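Local coordinates for cytoplasmic protein (Cryptococcus neoformans var. grubii serotype A, PDB 7LPO) that probably hydrolyses steryl beta-glucosides, releasing the sterol from its sugar, as a fungal sterylglucosidase of glycosyl hydrolase family 5, at residues V41-Q53 against G68-D80. Residues are numbered along the deposited sequence; the frame is centred on the assembly and turned at random.
Sequences VNLSGSAKHPNNQ and GKGDFINKPLNLD
The ammonium group of Lys75 is gripped by backbone carbonyls of 41-53, a worked example of a lysine tying an irregular loop to its neighbour through main-chain oxygens. NZ donates to Ser46 O at 2.9 Å, in the carbonyl plane, and to His49 O at 2.6 Å, where it stands above the plane; a third, weak bond goes to Pro50 O. The side chain bends at its last two torsions (chi3 129°, chi4 -148°), which carries NZ in among these oxygens. It crosses the His49 side chain at about a right angle, with NZ 3.0 Å from His49 CD2, while Ser46 O sits over the centre of one imidazole face. The carbonyl dipoles, chiefly those of Ser46 and His49, probably help to stabilise the buried charge.

Farther along, the backbones join directly: Asn51 N donates to Asp71 O at 2.8 Å. Next to this bond Phe72 lies alongside Pro50, whose N rests over one ring face toward the rim and whose CD is 3.8 Å from Phe72 CZ. The edge of the same ring meets Ala47 O.

At the other end Pro76, behind a cis peptide bond, sets CB 3.6 Å from Ser44 CB and also packs its CB and CG on Leu43 CG. Ser44 follows a cis peptide bond too. A water links Ser46 OG to Pro76 O, and Ser44 OG, also hydrogen-bonded to Tyr573 O, accepts from Ser46 N in an ST turn.

Lys48, whose CB points away from 68-80, forms a salt bridge with Asp145 and a hydrogen bond to a bound Tris molecule. The loop leaving the C-terminal end of strand 35-43 is thus joined to 68-80 beside a Tris site that may mark a pocket, a placement consistent with the catalytic end of a family 5 TIM barrel.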
ATOM      1  N   VAL A  41      -5.842   8.514  -4.608  1.00 13.97           N
ATOM      2  CA  VAL A  41      -5.953   7.890  -3.298  1.00 13.99           C
ATOM      3  C   VAL A  41      -6.114   6.387  -3.465  1.00 13.99           C
ATOM      4  O   VAL A  41      -6.503   5.890  -4.526  1.00 13.97           O
ATOM      5  CB  VAL A  41      -7.144   8.456  -2.496  1.00 14.01           C
ATOM      6  CG1 VAL A  41      -7.047   9.955  -2.414  1.00 14.01           C
ATOM      7  CG2 VAL A  41      -8.476   8.062  -3.175  1.00 14.59           C
ATOM      8  N   ASN A  42      -5.788   5.666  -2.396  1.00 17.37           N
ATOM      9  CA  ASN A  42      -6.164   4.265  -2.276  1.00 14.86           C
ATOM     10  C   ASN A  42      -7.616   4.190  -1.829  1.00 17.25           C
ATOM     11  O   ASN A  42      -8.002   4.823  -0.842  1.00 14.89           O
ATOM     12  CB  ASN A  42      -5.270   3.549  -1.269  1.00 15.06           C
ATOM     13  CG  ASN A  42      -3.881   3.283  -1.812  1.00 16.83           C
ATOM     14  OD1 ASN A  42      -3.561   2.159  -2.212  1.00 19.35           O
ATOM     15  ND2 ASN A  42      -3.055   4.321  -1.847  1.00 16.30           N
ATOM     16  N   LEU A  43      -8.412   3.402  -2.550  1.00 17.48           N
ATOM     17  CA  LEU A  43      -9.841   3.234  -2.299  1.00 17.12           C
ATOM     18  C   LEU A  43     -10.124   1.734  -2.319  1.00 16.89           C
ATOM     19  O   LEU A  43     -10.248   1.147  -3.400  1.00 18.65           O
ATOM     20  CB  LEU A  43     -10.651   3.976  -3.356  1.00 17.77           C
ATOM     21  CG  LEU A  43     -12.174   4.008  -3.233  1.00 19.12           C
ATOM     22  CD1 LEU A  43     -12.615   5.125  -2.317  1.00 18.33           C
ATOM     23  CD2 LEU A  43     -12.797   4.164  -4.623  1.00 18.81           C
ATOM     24  N   SER A  44     -10.219   1.094  -1.152  1.00 16.13           N
ATOM     25  CA  SER A  44     -10.143   1.717   0.159  1.00 16.18           C
ATOM     26  C   SER A  44      -9.715   0.676   1.196  1.00 17.86           C
ATOM     27  O   SER A  44      -9.953  -0.518   1.028  1.00 21.19           O
ATOM     28  CB  SER A  44     -11.497   2.308   0.548  1.00 19.23           C
ATOM     29  OG  SER A  44     -11.543   2.616   1.935  1.00 21.94           O
ATOM     30  N   GLY A  45      -9.115   1.131   2.285  1.00 14.16           N
ATOM     31  CA  GLY A  45      -8.858   0.260   3.416  1.00 14.20           C
ATOM     32  C   GLY A  45     -10.084  -0.467   3.940  1.00 14.22           C
ATOM     33  O   GLY A  45      -9.962  -1.529   4.559  1.00 14.25           O
ATOM     34  N   SER A  46     -11.271   0.100   3.717  1.00 16.09           N
ATOM     35  CA  SER A  46     -12.489  -0.523   4.217  1.00 19.30           C
ATOM     36  C   SER A  46     -12.785  -1.848   3.526  1.00 18.12           C
ATOM     37  O   SER A  46     -13.565  -2.641   4.059  1.00 19.49           O
ATOM     38  CB  SER A  46     -13.682   0.417   4.043  1.00 24.05           C
ATOM     39  OG  SER A  46     -13.854   0.748   2.677  1.00 28.81           O
ATOM     40  N   ALA A  47     -12.196  -2.099   2.356  1.00 18.41           N
ATOM     41  CA  ALA A  47     -12.360  -3.373   1.674  1.00 14.19           C
ATOM     42  C   ALA A  47     -11.493  -4.472   2.269  1.00 15.05           C
ATOM     43  O   ALA A  47     -11.490  -5.591   1.747  1.00 16.05           O
ATOM     44  CB  ALA A  47     -12.048  -3.223   0.191  1.00 14.14           C
ATOM     45  N   LYS A  48     -10.787  -4.200   3.361  1.00 18.72           N
ATOM     46  CA  LYS A  48      -9.958  -5.228   3.978  1.00 19.03           C
ATOM     47  C   LYS A  48     -10.759  -6.262   4.766  1.00 18.86           C
ATOM     48  O   LYS A  48     -10.238  -7.346   5.062  1.00 19.07           O
ATOM     49  CB  LYS A  48      -8.953  -4.587   4.927  1.00 19.62           C
ATOM     50  CG  LYS A  48      -7.804  -3.881   4.276  1.00 21.21           C
ATOM     51  CD  LYS A  48      -6.919  -3.265   5.365  1.00 21.84           C
ATOM     52  CE  LYS A  48      -5.716  -2.581   4.792  1.00 23.79           C
ATOM     53  NZ  LYS A  48      -4.833  -2.071   5.877  1.00 25.47           N
ATOM     54  N   HIS A  49     -11.986  -5.945   5.158  1.00 16.29           N
ATOM     55  CA  HIS A  49     -12.757  -6.803   6.045  1.00 16.52           C
ATOM     56  C   HIS A  49     -14.221  -6.774   5.638  1.00 15.17           C
ATOM     57  O   HIS A  49     -14.688  -5.793   5.046  1.00 15.20           O
ATOM     58  CB  HIS A  49     -12.618  -6.385   7.523  1.00 19.05           C
ATOM     59  CG  HIS A  49     -12.940  -4.945   7.781  1.00 20.14           C
ATOM     60  ND1 HIS A  49     -11.989  -3.951   7.736  1.00 22.22           N
ATOM     61  CD2 HIS A  49     -14.105  -4.336   8.104  1.00 21.69           C
ATOM     62  CE1 HIS A  49     -12.559  -2.786   7.989  1.00 22.32           C
ATOM     63  NE2 HIS A  49     -13.843  -2.992   8.220  1.00 22.00           N
ATOM     64  N   PRO A  50     -14.966  -7.833   5.938  1.00 15.84           N
ATOM     65  CA  PRO A  50     -16.379  -7.880   5.549  1.00 19.33           C
ATOM     66  C   PRO A  50     -17.212  -6.873   6.328  1.00 21.89           C
ATOM     67  O   PRO A  50     -16.807  -6.344   7.366  1.00 20.53           O
ATOM     68  CB  PRO A  50     -16.816  -9.317   5.885  1.00 19.35           C
ATOM     69  CG  PRO A  50     -15.552 -10.066   6.232  1.00 18.60           C
ATOM     70  CD  PRO A  50     -14.548  -9.036   6.676  1.00 16.43           C
ATOM     71  N   ASN A  51     -18.417  -6.642   5.805  1.00 26.34           N
ATOM     72  CA  ASN A  51     -19.409  -5.814   6.475  1.00 25.57           C
ATOM     73  C   ASN A  51     -19.582  -6.240   7.926  1.00 22.54           C
ATOM     74  O   ASN A  51     -19.695  -7.431   8.236  1.00 20.06           O
ATOM     75  CB  ASN A  51     -20.752  -5.914   5.739  1.00 26.23           C
ATOM     76  CG  ASN A  51     -20.704  -5.300   4.347  1.00 26.27           C
ATOM     77  OD1 ASN A  51     -20.820  -5.996   3.338  1.00 27.74           O
ATOM     78  ND2 ASN A  51     -20.530  -4.000   4.291  1.00 25.55           N
ATOM     79  N   ASN A  52     -19.584  -5.251   8.812  1.00 23.17           N
ATOM     80  CA  ASN A  52     -19.873  -5.400  10.229  1.00 25.98           C
ATOM     81  C   ASN A  52     -18.841  -6.228  10.979  1.00 22.78           C
ATOM     82  O   ASN A  52     -19.106  -6.628  12.105  1.00 23.56           O
ATOM     83  CB  ASN A  52     -21.258  -6.022  10.461  1.00 31.52           C
ATOM     84  CG  ASN A  52     -22.347  -5.342   9.650  1.00 35.53           C
ATOM     85  OD1 ASN A  52     -22.519  -4.119   9.718  1.00 39.81           O
ATOM     86  ND2 ASN A  52     -23.081  -6.126   8.870  1.00 33.25           N
ATOM     87  N   GLN A  53     -17.673  -6.492  10.400  1.00 24.21           N
ATOM     88  CA  GLN A  53     -16.607  -7.204  11.113  1.00 24.68           C
ATOM     89  C   GLN A  53     -15.307  -6.390  11.045  1.00 23.02           C
ATOM     90  O   GLN A  53     -14.332  -6.792  10.411  1.00 23.45           O
ATOM     91  CB  GLN A  53     -16.418  -8.622  10.562  1.00 28.83           C
ATOM     92  CG  GLN A  53     -17.606  -9.561  10.865  1.00 35.84           C
ATOM     93  CD  GLN A  53     -17.675 -10.030  12.314  1.00 40.55           C
ATOM     94  OE1 GLN A  53     -18.757 -10.298  12.827  1.00 39.89           O
ATOM     95  NE2 GLN A  53     -16.532 -10.137  12.969  1.00 45.76           N
ATOM     96  N   GLY A  68     -17.317 -20.307   5.417  1.00 19.86           N
ATOM     97  CA  GLY A  68     -17.038 -19.994   4.033  1.00 19.49           C
ATOM     98  C   GLY A  68     -17.641 -18.708   3.533  1.00 18.38           C
ATOM     99  O   GLY A  68     -17.684 -18.492   2.319  1.00 18.13           O
ATOM    100  N   LYS A  69     -18.101 -17.844   4.427  1.00 22.34           N
ATOM    101  CA  LYS A  69     -18.725 -16.591   4.038  1.00 23.36           C
ATOM    102  C   LYS A  69     -17.697 -15.470   3.953  1.00 23.09           C
ATOM    103  O   LYS A  69     -16.577 -15.567   4.458  1.00 21.77           O
ATOM    104  CB  LYS A  69     -19.827 -16.215   5.027  1.00 26.14           C
ATOM    105  CG  LYS A  69     -20.966 -17.228   5.050  1.00 31.94           C
ATOM    106  CD  LYS A  69     -21.862 -17.053   6.256  1.00 36.66           C
ATOM    107  CE  LYS A  69     -23.138 -17.889   6.098  1.00 39.64           C
ATOM    108  NZ  LYS A  69     -23.941 -17.899   7.357  1.00 42.40           N
ATOM    109  N   GLY A  70     -18.105 -14.389   3.303  1.00 27.65           N
ATOM    110  CA  GLY A  70     -17.264 -13.226   3.133  1.00 28.11           C
ATOM    111  C   GLY A  70     -18.060 -12.139   2.458  1.00 29.16           C
ATOM    112  O   GLY A  70     -17.990 -11.968   1.237  1.00 31.53           O
ATOM    113  N   ASP A  71     -18.850 -11.416   3.242  1.00 23.76           N
ATOM    114  CA  ASP A  71     -19.733 -10.393   2.696  1.00 22.85           C
ATOM    115  C   ASP A  71     -18.957  -9.086   2.620  1.00 21.65           C
ATOM    116  O   ASP A  71     -18.890  -8.319   3.581  1.00 22.08           O
ATOM    117  CB  ASP A  71     -20.991 -10.246   3.540  1.00 26.89           C
ATOM    118  CG  ASP A  71     -21.875  -9.134   3.042  1.00 30.17           C
ATOM    119  OD1 ASP A  71     -21.823  -8.851   1.826  1.00 31.80           O
ATOM    120  OD2 ASP A  71     -22.595  -8.534   3.856  1.00 31.36           O
ATOM    121  N   PHE A  72     -18.364  -8.835   1.454  1.00 16.22           N
ATOM    122  CA  PHE A  72     -17.672  -7.592   1.166  1.00 18.89           C
ATOM    123  C   PHE A  72     -18.477  -6.658   0.279  1.00 20.51           C
ATOM    124  O   PHE A  72     -17.987  -5.574  -0.048  1.00 20.44           O
ATOM    125  CB  PHE A  72     -16.335  -7.882   0.486  1.00 19.34           C
ATOM    126  CG  PHE A  72     -15.298  -8.453   1.402  1.00 19.05           C
ATOM    127  CD1 PHE A  72     -15.328  -9.796   1.767  1.00 19.93           C
ATOM    128  CD2 PHE A  72     -14.292  -7.655   1.891  1.00 19.44           C
ATOM    129  CE1 PHE A  72     -14.370 -10.324   2.602  1.00 21.33           C
ATOM    130  CE2 PHE A  72     -13.323  -8.174   2.729  1.00 22.17           C
ATOM    131  CZ  PHE A  72     -13.353  -9.504   3.079  1.00 22.79           C
ATOM    132  N   ILE A  73     -19.692  -7.040  -0.116  1.00 26.74           N
ATOM    133  CA  ILE A  73     -20.445  -6.221  -1.057  1.00 27.44           C
ATOM    134  C   ILE A  73     -20.661  -4.830  -0.482  1.00 23.76           C
ATOM    135  O   ILE A  73     -20.936  -4.663   0.714  1.00 23.51           O
ATOM    136  CB  ILE A  73     -21.792  -6.875  -1.401  1.00 31.47           C
ATOM    137  CG1 ILE A  73     -21.572  -8.205  -2.117  1.00 33.74           C
ATOM    138  CG2 ILE A  73     -22.622  -5.933  -2.258  1.00 34.08           C
ATOM    139  CD1 ILE A  73     -21.536  -8.096  -3.617  1.00 34.57           C
ATOM    140  N   ASN A  74     -20.544  -3.825  -1.349  1.00 20.76           N
ATOM    141  CA  ASN A  74     -20.779  -2.412  -1.071  1.00 23.55           C
ATOM    142  C   ASN A  74     -19.634  -1.765  -0.306  1.00 27.64           C
ATOM    143  O   ASN A  74     -19.792  -0.639   0.183  1.00 31.01           O
ATOM    144  CB  ASN A  74     -22.098  -2.193  -0.323  1.00 23.68           C
ATOM    145  CG  ASN A  74     -23.290  -2.162  -1.264  1.00 25.53           C
ATOM    146  OD1 ASN A  74     -23.184  -1.715  -2.411  1.00 23.91           O
ATOM    147  ND2 ASN A  74     -24.429  -2.650  -0.789  1.00 29.50           N
ATOM    148  N   LYS A  75     -18.484  -2.423  -0.206  1.00 27.32           N
ATOM    149  CA  LYS A  75     -17.236  -1.767   0.147  1.00 24.99           C
ATOM    150  C   LYS A  75     -16.282  -1.899  -1.031  1.00 19.83           C
ATOM    151  O   LYS A  75     -16.074  -3.016  -1.520  1.00 19.21           O
ATOM    152  CB  LYS A  75     -16.605  -2.382   1.400  1.00 29.52           C
ATOM    153  CG  LYS A  75     -17.427  -2.190   2.662  1.00 31.61           C
ATOM    154  CD  LYS A  75     -17.081  -3.267   3.676  1.00 32.54           C
ATOM    155  CE  LYS A  75     -16.753  -2.651   5.022  1.00 32.75           C
ATOM    156  NZ  LYS A  75     -15.742  -3.469   5.736  1.00 32.56           N
ATOM    157  N   PRO A  76     -15.628  -0.822  -1.471  1.00 20.15           N
ATOM    158  CA  PRO A  76     -15.486   0.447  -0.740  1.00 23.74           C
ATOM    159  C   PRO A  76     -16.655   1.417  -0.840  1.00 27.74           C
ATOM    160  O   PRO A  76     -16.800   2.265   0.035  1.00 31.91           O
ATOM    161  CB  PRO A  76     -14.238   1.079  -1.387  1.00 21.79           C
ATOM    162  CG  PRO A  76     -14.293   0.589  -2.822  1.00 20.09           C
ATOM    163  CD  PRO A  76     -14.895  -0.821  -2.753  1.00 20.49           C
ATOM    164  N   LEU A  77     -17.472   1.305  -1.878  1.00 22.95           N
ATOM    165  CA  LEU A  77     -18.532   2.267  -2.135  1.00 19.77           C
ATOM    166  C   LEU A  77     -19.887   1.572  -2.157  1.00 19.99           C
ATOM    167  O   LEU A  77     -20.052   0.530  -2.801  1.00 19.97           O
ATOM    168  CB  LEU A  77     -18.288   2.978  -3.459  1.00 19.37           C
ATOM    169  CG  LEU A  77     -17.101   3.935  -3.515  1.00 23.47           C
ATOM    170  CD1 LEU A  77     -16.984   4.458  -4.940  1.00 25.23           C
ATOM    171  CD2 LEU A  77     -17.227   5.079  -2.521  1.00 24.37           C
ATOM    172  N   ASN A  78     -20.850   2.149  -1.445  1.00 20.20           N
ATOM    173  CA  ASN A  78     -22.212   1.638  -1.445  1.00 23.07           C
ATOM    174  C   ASN A  78     -22.928   2.113  -2.708  1.00 25.58           C
ATOM    175  O   ASN A  78     -23.022   3.319  -2.965  1.00 26.87           O
ATOM    176  CB  ASN A  78     -22.952   2.097  -0.198  1.00 23.81           C
ATOM    177  CG  ASN A  78     -24.274   1.386  -0.022  1.00 26.31           C
ATOM    178  OD1 ASN A  78     -25.106   1.362  -0.926  1.00 26.15           O
ATOM    179  ND2 ASN A  78     -24.466   0.787   1.137  1.00 30.12           N
ATOM    180  N   LEU A  79     -23.407   1.168  -3.506  1.00 28.64           N
ATOM    181  CA  LEU A  79     -24.056   1.484  -4.771  1.00 29.86           C
ATOM    182  C   LEU A  79     -25.576   1.470  -4.666  1.00 32.87           C
ATOM    183  O   LEU A  79     -26.253   1.690  -5.671  1.00 34.22           O
ATOM    184  CB  LEU A  79     -23.591   0.503  -5.857  1.00 28.08           C
ATOM    185  CG  LEU A  79     -22.076   0.491  -6.116  1.00 29.06           C
ATOM    186  CD1 LEU A  79     -21.690  -0.633  -7.086  1.00 29.62           C
ATOM    187  CD2 LEU A  79     -21.568   1.812  -6.651  1.00 28.91           C
ATOM    188  N   ASP A  80     -26.124   1.234  -3.476  1.00 39.65           N
ATOM    189  CA  ASP A  80     -27.569   1.189  -3.292  1.00 42.32           C
ATOM    190  C   ASP A  80     -28.156   2.479  -2.734  1.00 45.10           C
ATOM    191  O   ASP A  80     -29.359   2.709  -2.903  1.00 48.97           O
ATOM    192  CB  ASP A  80     -27.955   0.038  -2.350  1.00 40.93           C
ATOM    193  CG  ASP A  80     -27.565  -1.329  -2.894  1.00 43.04           C
ATOM    194  OD1 ASP A  80     -27.538  -1.499  -4.133  1.00 44.76           O
ATOM    195  OD2 ASP A  80     -27.280  -2.235  -2.083  1.00 43.20           O
TER
HETATM  196  O   HOH W   1     -16.346   1.777   2.652  1.00 33.98           O